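Local atomic coordinates of type C neurotoxin (Clostridium botulinum, PDB entry 3PME), a protein that probably binds gangliosides and membrane lipid on nerve cells, as the receptor-binding domain of a botulinum C/D mosaic neurotoxin. Residues Y39-L45 / M192-D197; A25-G31 / D50-L56; W140-T144 / L155-G159. All coordinates share one frame; numbering follows the deposited sequence.

Interaction 1. Residues Y39-L45 / M192-D197; sequences YTNDFKL and MLWIRD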
loop_
_atom_site.group_PDB
_atom_site.type_symbol
_atom_site.label_atom_id
_atom_site.label_comp_id
_atom_site.label_asym_id
_atom_site.label_seq_id
_atom_site.Cartn_x
_atom_site.Cartn_y
_atom_site.Cartn_z
ATOM N N TYR A 39 -2.085 -3.577 10.094
ATOM C CA TYR A 39 -0.799 -3.222 10.678
ATOM C C TYR A 39 -0.969 -3.022 12.177
ATOM O O TYR A 39 -2.024 -2.575 12.634
ATOM C CB TYR A 39 -0.266 -1.915 10.064
ATOM C CG TYR A 39 0.351 -2.093 8.702
ATOM C CD1 TYR A 39 1.674 -2.490 8.570
ATOM C CD2 TYR A 39 -0.389 -1.877 7.543
ATOM C CE1 TYR A 39 2.249 -2.662 7.325
ATOM C CE2 TYR A 39 0.179 -2.038 6.294
ATOM C CZ TYR A 39 1.496 -2.429 6.191
ATOM O OH TYR A 39 2.084 -2.611 4.958
ATOM N N THR A 40 0.086 -3.315 12.929
ATOM C CA THR A 40 0.046 -3.261 14.391
ATOM C C THR A 40 -0.577 -1.994 14.960
ATOM O O THR A 40 -1.429 -2.060 15.837
ATOM C CB THR A 40 1.440 -3.441 14.987
ATOM O OG1 THR A 40 1.939 -4.740 14.636
ATOM C CG2 THR A 40 1.390 -3.322 16.494
ATOM N N ASN A 41 -0.151 -0.843 14.456
ATOM C CA ASN A 41 -0.576 0.430 15.024
ATOM C C ASN A 41 -1.704 1.075 14.224
ATOM O O ASN A 41 -1.822 2.307 14.189
ATOM C CB ASN A 41 0.617 1.376 15.134
ATOM C CG ASN A 41 1.719 0.807 16.019
ATOM O OD1 ASN A 41 1.437 0.208 17.064
ATOM N ND2 ASN A 41 2.970 0.986 15.607
ATOM N N ASP A 42 -2.536 0.253 13.581
ATOM C CA ASP A 42 -3.630 0.801 12.777
ATOM C C ASP A 42 -4.962 0.871 13.509
ATOM O O ASP A 42 -5.144 0.268 14.568
ATOM C CB ASP A 42 -3.750 0.142 11.383
ATOM C CG ASP A 42 -4.483 -1.181 11.390
ATOM O OD1 ASP A 42 -5.263 -1.483 12.322
ATOM O OD2 ASP A 42 -4.287 -1.926 10.410
ATOM N N PHE A 43 -5.865 1.676 12.966
ATOM C CA PHE A 43 -7.236 1.710 13.418
ATOM C C PHE A 43 -8.141 2.052 12.247
ATOM O O PHE A 43 -7.715 2.695 11.281
ATOM C CB PHE A 43 -7.445 2.631 14.633
ATOM C CG PHE A 43 -6.942 4.040 14.453
ATOM C CD1 PHE A 43 -5.644 4.381 14.815
ATOM C CD2 PHE A 43 -7.780 5.028 13.968
ATOM C CE1 PHE A 43 -5.184 5.684 14.677
ATOM C CE2 PHE A 43 -7.327 6.342 13.830
ATOM C CZ PHE A 43 -6.031 6.663 14.187
ATOM N N LYS A 44 -9.377 1.582 12.317
ATOM C CA LYS A 44 -10.313 1.705 11.221
ATOM C C LYS A 44 -11.473 2.591 11.636
ATOM O O LYS A 44 -12.046 2.417 12.716
ATOM C CB LYS A 44 -10.826 0.311 10.849
ATOM C CG LYS A 44 -11.709 0.249 9.623
ATOM C CD LYS A 44 -12.201 -1.183 9.391
ATOM C CE LYS A 44 -13.038 -1.287 8.132
ATOM N NZ LYS A 44 -13.539 -2.677 7.937
ATOM N N LEU A 45 -11.810 3.548 10.780
ATOM C CA LEU A 45 -13.007 4.351 10.966
ATOM C C LEU A 45 -14.008 3.937 9.896
ATOM O O LEU A 45 -13.793 4.182 8.706
ATOM C CB LEU A 45 -12.676 5.838 10.867
ATOM C CG LEU A 45 -11.529 6.305 11.765
ATOM C CD1 LEU A 45 -11.232 7.783 11.541
ATOM C CD2 LEU A 45 -11.851 6.039 13.230
ATOM N N MET A 192 -15.136 3.801 4.346
ATOM C CA MET A 192 -14.306 3.507 5.502
ATOM C C MET A 192 -12.885 3.964 5.210
ATOM O O MET A 192 -12.526 4.195 4.065
ATOM C CB MET A 192 -14.328 2.002 5.799
ATOM C CG MET A 192 -13.662 1.140 4.713
ATOM S SD MET A 192 -14.058 -0.615 4.843
ATOM C CE MET A 192 -15.799 -0.583 4.436
ATOM N N LEU A 193 -12.085 4.099 6.258
ATOM C CA LEU A 193 -10.671 4.395 6.087
ATOM C C LEU A 193 -9.880 3.828 7.244
ATOM O O LEU A 193 -10.434 3.514 8.305
ATOM C CB LEU A 193 -10.434 5.909 5.987
ATOM C CG LEU A 193 -10.707 6.752 7.232
ATOM C CD1 LEU A 193 -9.490 6.836 8.125
ATOM C CD2 LEU A 193 -11.137 8.149 6.828
ATOM N N TRP A 194 -8.575 3.720 7.033
ATOM C CA TRP A 194 -7.650 3.216 8.035
ATOM C C TRP A 194 -6.559 4.246 8.199
ATOM O O TRP A 194 -6.156 4.883 7.225
ATOM C CB TRP A 194 -6.988 1.911 7.571
ATOM C CG TRP A 194 -7.893 0.730 7.368
ATOM C CD1 TRP A 194 -8.010 -0.346 8.193
ATOM C CD2 TRP A 194 -8.759 0.475 6.244
ATOM N NE1 TRP A 194 -8.907 -1.252 7.666
ATOM C CE2 TRP A 194 -9.378 -0.776 6.472
ATOM C CE3 TRP A 194 -9.063 1.173 5.070
ATOM C CZ2 TRP A 194 -10.299 -1.332 5.581
ATOM C CZ3 TRP A 194 -9.980 0.617 4.181
ATOM C CH2 TRP A 194 -10.587 -0.631 4.446
ATOM N N ILE A 195 -6.072 4.386 9.427
ATOM C CA ILE A 195 -4.900 5.207 9.717
ATOM C C ILE A 195 -3.924 4.334 10.492
ATOM O O ILE A 195 -4.341 3.446 11.240
ATOM C CB ILE A 195 -5.292 6.433 10.554
ATOM C CG1 ILE A 195 -6.076 7.418 9.683
ATOM C CG2 ILE A 195 -4.046 7.131 11.150
ATOM C CD1 ILE A 195 -6.766 8.518 10.475
ATOM N N ARG A 196 -2.630 4.552 10.320
ATOM C CA ARG A 196 -1.666 3.877 11.190
ATOM C C ARG A 196 -0.493 4.769 11.561
ATOM O O ARG A 196 -0.163 5.713 10.849
ATOM C CB ARG A 196 -1.164 2.566 10.576
ATOM C CG ARG A 196 -0.063 2.737 9.518
ATOM C CD ARG A 196 0.339 1.355 9.050
ATOM N NE ARG A 196 1.631 1.291 8.380
ATOM C CZ ARG A 196 1.784 1.284 7.065
ATOM N NH1 ARG A 196 0.725 1.371 6.263
ATOM N NH2 ARG A 196 2.992 1.165 6.544
ATOM N N ASP A 197 0.135 4.440 12.679
ATOM C CA ASP A 197 1.356 5.091 13.136
ATOM C C ASP A 197 1.191 6.607 13.270
ATOM O O ASP A 197 2.023 7.384 12.802
ATOM C CB ASP A 197 2.542 4.721 12.237
ATOM C CG ASP A 197 2.857 3.233 12.275
ATOM O OD1 ASP A 197 3.356 2.760 13.315
ATOM O OD2 ASP A 197 2.605 2.545 11.272
HETATM O O HOH W 1 1.771 -0.064 12.453
#

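Interaction 2. Residues A25-G31 / D50-L56; sequences AEVRLEG and DKIIVNL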
loop_
_atom_site.group_PDB
_atom_site.type_symbol
_atom_site.label_atom_id
_atom_site.label_comp_id
_atom_site.label_asym_id
_atom_site.label_seq_id
_atom_site.Cartn_x
_atom_site.Cartn_y
_atom_site.Cartn_z
ATOM N N ALA A 25 -0.696 10.640 27.132
ATOM C CA ALA A 25 -1.977 11.234 26.774
ATOM C C ALA A 25 -3.091 10.243 27.079
ATOM O O ALA A 25 -2.881 9.027 27.027
ATOM C CB ALA A 25 -1.999 11.610 25.293
ATOM N N GLU A 26 -4.274 10.754 27.400
ATOM C CA GLU A 26 -5.439 9.894 27.525
ATOM C C GLU A 26 -5.959 9.528 26.140
ATOM O O GLU A 26 -6.156 10.399 25.298
ATOM C CB GLU A 26 -6.549 10.581 28.320
ATOM C CG GLU A 26 -7.844 9.792 28.322
ATOM C CD GLU A 26 -9.016 10.571 28.891
ATOM O OE1 GLU A 26 -8.824 11.732 29.319
ATOM O OE2 GLU A 26 -10.135 10.015 28.905
ATOM N N VAL A 27 -6.179 8.238 25.913
ATOM C CA VAL A 27 -6.712 7.762 24.645
ATOM C C VAL A 27 -7.977 6.966 24.924
ATOM O O VAL A 27 -7.916 5.864 25.470
ATOM C CB VAL A 27 -5.693 6.876 23.911
ATOM C CG1 VAL A 27 -6.268 6.357 22.593
ATOM C CG2 VAL A 27 -4.391 7.639 23.677
ATOM N N ARG A 28 -9.123 7.536 24.579
ATOM C CA ARG A 28 -10.389 6.862 24.826
ATOM C C ARG A 28 -11.072 6.499 23.522
ATOM O O ARG A 28 -11.187 7.325 22.622
ATOM C CB ARG A 28 -11.319 7.736 25.666
ATOM C CG ARG A 28 -12.636 7.055 25.998
ATOM C CD ARG A 28 -13.497 7.898 26.926
ATOM N NE ARG A 28 -14.163 8.996 26.229
ATOM C CZ ARG A 28 -13.784 10.269 26.293
ATOM N NH1 ARG A 28 -12.736 10.619 27.028
ATOM N NH2 ARG A 28 -14.454 11.198 25.623
ATOM N N LEU A 29 -11.534 5.258 23.425
ATOM C CA LEU A 29 -12.215 4.803 22.223
ATOM C C LEU A 29 -13.722 4.737 22.424
ATOM O O LEU A 29 -14.207 4.083 23.351
ATOM C CB LEU A 29 -11.672 3.447 21.764
ATOM C CG LEU A 29 -10.353 3.478 20.984
ATOM C CD1 LEU A 29 -9.174 3.781 21.897
ATOM C CD2 LEU A 29 -10.139 2.165 20.260
ATOM N N GLU A 30 -14.453 5.426 21.554
ATOM C CA GLU A 30 -15.908 5.383 21.556
ATOM C C GLU A 30 -16.397 4.589 20.356
ATOM O O GLU A 30 -15.710 4.498 19.337
ATOM C CB GLU A 30 -16.492 6.793 21.521
ATOM C CG GLU A 30 -16.146 7.639 22.728
ATOM C CD GLU A 30 -16.928 8.935 22.760
ATOM O OE1 GLU A 30 -16.769 9.702 23.736
ATOM O OE2 GLU A 30 -17.702 9.184 21.810
ATOM N N GLY A 31 -17.585 4.006 20.474
ATOM C CA GLY A 31 -18.111 3.182 19.406
ATOM C C GLY A 31 -17.309 1.905 19.269
ATOM O O GLY A 31 -16.769 1.390 20.247
ATOM N N ASP A 50 -17.904 5.571 15.492
ATOM C CA ASP A 50 -16.547 5.162 15.830
ATOM C C ASP A 50 -15.682 6.400 16.056
ATOM O O ASP A 50 -15.474 7.175 15.132
ATOM C CB ASP A 50 -15.936 4.337 14.692
ATOM C CG ASP A 50 -16.778 3.135 14.312
ATOM O OD1 ASP A 50 -17.704 2.778 15.077
ATOM O OD2 ASP A 50 -16.499 2.541 13.243
ATOM N N LYS A 51 -15.177 6.588 17.273
ATOM C CA LYS A 51 -14.294 7.724 17.551
ATOM C C LYS A 51 -13.149 7.364 18.480
ATOM O O LYS A 51 -13.310 6.571 19.404
ATOM C CB LYS A 51 -15.065 8.877 18.190
ATOM C CG LYS A 51 -16.177 9.456 17.351
ATOM C CD LYS A 51 -16.721 10.710 18.010
ATOM C CE LYS A 51 -17.901 11.265 17.238
ATOM N NZ LYS A 51 -17.542 11.478 15.811
ATOM N N ILE A 52 -11.990 7.962 18.241
ATOM C CA ILE A 52 -10.913 7.907 19.210
ATOM C C ILE A 52 -10.730 9.321 19.735
ATOM O O ILE A 52 -10.520 10.246 18.959
ATOM C CB ILE A 52 -9.605 7.426 18.587
ATOM C CG1 ILE A 52 -9.783 6.033 17.972
ATOM C CG2 ILE A 52 -8.495 7.425 19.635
ATOM C CD1 ILE A 52 -8.531 5.501 17.296
ATOM N N ILE A 53 -10.843 9.498 21.045
ATOM C CA ILE A 53 -10.676 10.818 21.640
ATOM C C ILE A 53 -9.343 10.851 22.364
ATOM O O ILE A 53 -9.104 10.051 23.271
ATOM C CB ILE A 53 -11.785 11.125 22.661
ATOM C CG1 ILE A 53 -13.173 10.830 22.079
ATOM C CG2 ILE A 53 -11.657 12.557 23.184
ATOM C CD1 ILE A 53 -13.408 11.398 20.720
ATOM N N VAL A 54 -8.461 11.755 21.954
ATOM C CA VAL A 54 -7.158 11.879 22.594
ATOM C C VAL A 54 -7.077 13.198 23.349
ATOM O O VAL A 54 -7.282 14.253 22.769
ATOM C CB VAL A 54 -6.013 11.807 21.562
ATOM C CG1 VAL A 54 -4.655 11.924 22.246
ATOM C CG2 VAL A 54 -6.100 10.506 20.753
ATOM N N ASN A 55 -6.807 13.132 24.649
ATOM C CA ASN A 55 -6.561 14.340 25.432
ATOM C C ASN A 55 -5.110 14.393 25.875
ATOM O O ASN A 55 -4.679 13.592 26.706
ATOM C CB ASN A 55 -7.474 14.382 26.656
ATOM C CG ASN A 55 -8.908 14.681 26.297
ATOM O OD1 ASN A 55 -9.243 15.810 25.948
ATOM N ND2 ASN A 55 -9.766 13.675 26.388
ATOM N N LEU A 56 -4.355 15.321 25.302
ATOM C CA LEU A 56 -2.969 15.527 25.681
ATOM C C LEU A 56 -2.903 16.210 27.035
ATOM O O LEU A 56 -3.826 16.924 27.423
ATOM C CB LEU A 56 -2.264 16.420 24.659
ATOM C CG LEU A 56 -1.781 15.827 23.332
ATOM C CD1 LEU A 56 -2.866 15.021 22.652
ATOM C CD2 LEU A 56 -1.288 16.967 22.428
#

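Interaction 3. Residues W140-T144 / L155-G159; sequences WFFVT and LYING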
loop_
_atom_site.group_PDB
_atom_site.type_symbol
_atom_site.label_atom_id
_atom_site.label_comp_id
_atom_site.label_asym_id
_atom_site.label_seq_id
_atom_site.Cartn_x
_atom_site.Cartn_y
_atom_site.Cartn_z
ATOM N N TRP A 140 -2.459 2.423 1.013
ATOM C CA TRP A 140 -1.771 3.119 2.103
ATOM C C TRP A 140 -0.794 4.131 1.527
ATOM O O TRP A 140 0.036 3.776 0.697
ATOM C CB TRP A 140 -0.951 2.136 2.917
ATOM C CG TRP A 140 -1.734 1.186 3.780
ATOM C CD1 TRP A 140 -2.027 -0.124 3.514
ATOM C CD2 TRP A 140 -2.288 1.466 5.066
ATOM N NE1 TRP A 140 -2.731 -0.673 4.563
ATOM C CE2 TRP A 140 -2.891 0.280 5.534
ATOM C CE3 TRP A 140 -2.319 2.606 5.879
ATOM C CZ2 TRP A 140 -3.543 0.208 6.767
ATOM C CZ3 TRP A 140 -2.950 2.527 7.106
ATOM C CH2 TRP A 140 -3.553 1.340 7.537
ATOM N N PHE A 141 -0.876 5.381 1.980
ATOM C CA PHE A 141 0.197 6.336 1.692
ATOM C C PHE A 141 0.591 7.092 2.953
ATOM O O PHE A 141 -0.206 7.215 3.883
ATOM C CB PHE A 141 -0.125 7.266 0.508
ATOM C CG PHE A 141 -1.345 8.130 0.693
ATOM C CD1 PHE A 141 -2.606 7.663 0.352
ATOM C CD2 PHE A 141 -1.227 9.454 1.121
ATOM C CE1 PHE A 141 -3.731 8.467 0.485
ATOM C CE2 PHE A 141 -2.343 10.276 1.249
ATOM C CZ PHE A 141 -3.602 9.787 0.930
ATOM N N PHE A 142 1.841 7.535 2.984
ATOM C CA PHE A 142 2.430 8.180 4.161
ATOM C C PHE A 142 2.307 9.702 4.056
ATOM O O PHE A 142 2.755 10.321 3.079
ATOM C CB PHE A 142 3.893 7.761 4.297
ATOM C CG PHE A 142 4.595 8.373 5.479
ATOM C CD1 PHE A 142 4.101 8.193 6.764
ATOM C CD2 PHE A 142 5.759 9.110 5.298
ATOM C CE1 PHE A 142 4.752 8.753 7.864
ATOM C CE2 PHE A 142 6.417 9.663 6.385
ATOM C CZ PHE A 142 5.914 9.485 7.669
ATOM N N VAL A 143 1.690 10.291 5.070
ATOM C CA VAL A 143 1.476 11.737 5.105
ATOM C C VAL A 143 2.373 12.359 6.159
ATOM O O VAL A 143 2.560 11.801 7.250
ATOM C CB VAL A 143 0.004 12.071 5.440
ATOM C CG1 VAL A 143 -0.207 13.591 5.592
ATOM C CG2 VAL A 143 -0.930 11.490 4.377
ATOM N N THR A 144 2.936 13.519 5.840
ATOM C CA THR A 144 3.648 14.285 6.855
ATOM C C THR A 144 3.358 15.749 6.627
ATOM O O THR A 144 3.526 16.263 5.512
ATOM C CB THR A 144 5.167 14.081 6.825
ATOM O OG1 THR A 144 5.472 12.686 6.723
ATOM C CG2 THR A 144 5.783 14.640 8.109
ATOM N N LEU A 155 3.145 19.948 3.060
ATOM C CA LEU A 155 2.573 18.612 2.955
ATOM C C LEU A 155 3.492 17.694 2.171
ATOM O O LEU A 155 3.829 17.972 1.011
ATOM C CB LEU A 155 1.219 18.695 2.255
ATOM C CG LEU A 155 0.565 17.347 1.956
ATOM C CD1 LEU A 155 0.399 16.560 3.235
ATOM C CD2 LEU A 155 -0.777 17.600 1.307
ATOM N N TYR A 156 3.885 16.593 2.815
ATOM C CA TYR A 156 4.732 15.570 2.207
ATOM C C TYR A 156 3.904 14.313 2.013
ATOM O O TYR A 156 3.125 13.952 2.887
ATOM C CB TYR A 156 5.905 15.215 3.119
ATOM C CG TYR A 156 6.918 16.327 3.260
ATOM C CD1 TYR A 156 6.651 17.429 4.059
ATOM C CD2 TYR A 156 8.134 16.272 2.597
ATOM C CE1 TYR A 156 7.574 18.455 4.193
ATOM C CE2 TYR A 156 9.069 17.316 2.716
ATOM C CZ TYR A 156 8.771 18.393 3.528
ATOM O OH TYR A 156 9.673 19.439 3.662
ATOM N N ILE A 157 4.082 13.674 0.862
ATOM C CA ILE A 157 3.450 12.380 0.568
ATOM C C ILE A 157 4.551 11.382 0.248
ATOM O O ILE A 157 5.348 11.585 -0.676
ATOM C CB ILE A 157 2.461 12.467 -0.621
ATOM C CG1 ILE A 157 1.332 13.457 -0.322
ATOM C CG2 ILE A 157 1.901 11.057 -0.959
ATOM C CD1 ILE A 157 0.450 13.041 0.862
ATOM N N ASN A 158 4.594 10.303 1.024
ATOM C CA ASN A 158 5.631 9.295 0.871
ATOM C C ASN A 158 7.034 9.914 0.856
ATOM O O ASN A 158 7.902 9.535 0.063
ATOM C CB ASN A 158 5.364 8.435 -0.369
ATOM C CG ASN A 158 4.097 7.614 -0.232
ATOM O OD1 ASN A 158 3.672 7.310 0.875
ATOM N ND2 ASN A 158 3.484 7.264 -1.352
ATOM N N GLY A 159 7.231 10.913 1.716
ATOM C CA GLY A 159 8.549 11.489 1.908
ATOM C C GLY A 159 8.914 12.583 0.919
ATOM O O GLY A 159 10.037 13.086 0.928
HETATM O O HOH W 2 1.817 4.786 -1.290
HETATM O O HOH W 3 5.421 11.946 3.780
#

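Interaction 1. Residues Y39-L45 / M192-D197
Asp197 OD2 is held by two groups: a water that takes the backbone N-H of Asn41 donates to it, with the water oxygen 3.0 Å from OD2, and Arg196 NE makes a salt bridge to it whose hydrogen bond is weak. The other oxygen, Asp197 OD1, receives Asn41 ND2 at 2.9 Å from the syn side but well out of the carboxylate plane, the amide standing almost perpendicular to the carboxylate (89°). Asparagine suits this place because its amide both gives and takes: Asn41 OD1 accepts from the backbone N of Asn12.

The guanidinium of Arg196 lies flat on the Tyr39 ring. Its CG sits between its own backbone N and carbonyl carbon (chi1 80°) and the chain then runs extended to NE, bringing Arg196 CZ to 3.7 Å from the Tyr39 ring centroid, with the planes only 11° apart. Trp74 and Trp140 make further cation-pi contacts with it, while NH2 is satisfied by Gln217 O and Tyr39 OH by Gly228 O. Asp42 OD2 takes the N-H of Tyr39 at 2.8 Å, bracing the type I turn from Tyr39 to Asp42; aspartate fits because OD2 also accepts from Ile38 N and OD1 from Thr37 N.

Beyond that turn the strands pair antiparallel, Phe43 with Ile195 and Leu45 with Leu193 each exchanging two backbone hydrogen bonds. The extended Lys44 chain runs beside the Trp194 indole, CG above its five-membered ring, and Lys44 CE reaches Met192 SD at 3.5 Å. On the opposite face Ile195 CB sits over the Phe43 ring, and the two leucines meet alongside.

At this level strand 193-201 runs between strand 42-45 and strand 68-77, whose Phe73 and Ile75 pack on Ile195; Leu45 and Leu193 reach Ile90 of strand 87-90, and Gln217 belongs to helix 207-218.

Interaction 2. Residues A25-G31 / D50-L56
Arg28 leaves its strand with CG trans to the backbone N (chi1 -178°) and bends at chi3 (77°), which lays one face of its guanidinium over Ile53 CB and sets Arg28 NH2 3.8 Å from Ile53 CG1. The two neighbours on the same face of strand 26-30 bring their carboxylates to the edge of this group, in its plane. Arg28 NH1 meets Glu26 OE2 at 3.3 Å and Arg28 NH2 meets Glu30 OE1 at the same distance, both weak as hydrogen bonds but together a salt-bridge network. Long, flexible charged residues suit this outer surface, where the flat guanidinium lies over Ile53 while its edge holds the two carboxylates. Asn55, beside Glu26, and Lys51, beside Glu30, have their polar partners beyond the pair, in Thr178 and Asp184.

The backbones form a regular antiparallel ladder in a three-stranded sheet of the lectin-like jelly roll, with strand 51-55 in the middle, between strand 26-30 at the edge and strand 178-181. Three residue pairs, Glu26 with Asn55, Arg28 with Ile53 and Glu30 with Lys51, each exchange two N-H...O bonds. The shortest are Ile53 N to Arg28 O and Glu30 N to Lys51 O, both 2.7 Å.

The reverse face is wholly apolar along the strands, and the beta-branched Val27, Ile52 and Val54, which favour extended backbones, occupy most of it. Ile52 lies between two partners, its CG2 3.9 Å from Val27 CG1 and its CG1 4.0 Å from Leu29 CG. Ala25 CB packs on Val54 CG1 at 4.1 Å. Leu8 and Leu10 of strand 6-13 and Phe181 meet this surface from within the domain. At the far end, Gly31 takes a positive phi (69°), which glycine adopts easily, and a side chain there would crowd Asp50 CA.

Interaction 3. Residues W140-T144 / L155-G159
Backbone hydrogen bonds join Thr144 and Tyr156 in both directions, the shorter running from Tyr156 N to Thr144 O at 2.7 Å. One step on, Asn158 replaces half of such a pair with its side chain: its N donates to Phe142 O, while Asn158 OD1 accepts the N-H of Phe142 at 2.8 Å and 170°. The amide reaches back because CG lies opposite the carbonyl carbon (chi1 -65°), as the main chain turns off.

Two waters extend the polar contacts. One links Trp140 O to Asn158 ND2; the other donates to Phe142 O, accepts from Gly159 N at 2.9 Å and lies 3.0 Å from Thr144 OG1.

Strands 141-148 and 152-157 form a beta hairpin within the lectin-like domain. Asn158 and Gly159 fit a type I' turn leading into strand 160-166: both have positive phi, which asparagine tolerates, and a CB on Gly159 would press on the preceding carbonyl O.

Apolar packing fills one face. Val143 CG1 meets Leu155 CD1 at 3.8 Å, and Ile157 CD1 touches both Val143 CG2 and the Phe141 ring, 3.9 Å from CE2. Phe125 of strand 120-126 covers Leu155 and Ile157.

On the other face ring edges meet backbone atoms, Tyr156 at Thr144 O and Phe142 at Gly159 N. Phe142 also packs on Trp74 and Val213; Tyr156 OH bonds to Asn207 OD1.

In the fold
All three contacts lie in the N-terminal, lectin-like half of the receptor-binding domain. Along the chain, interactions 1 and 2 interlock, their segments alternating, while interaction 3 is nested inside the long loop closed by interaction 1 and follows interaction 2 in series. Interactions 1 and 3 share a large antiparallel sheet, with centres 15 Å apart; the Trp140 indole joins them, packing against Tyr39, Trp194 and Arg196. Interaction 2 belongs to a separate three-stranded sheet, its centre about 14 Å from that of interaction 1, and Phe43 CD2 meets Ile52 CD1 at 3.4 Å. Interactions 2 and 3 do not touch, their centres being 24 Å apart. Interaction 1 thus bridges the other two, tying sequence-distant strands into one compact jelly roll.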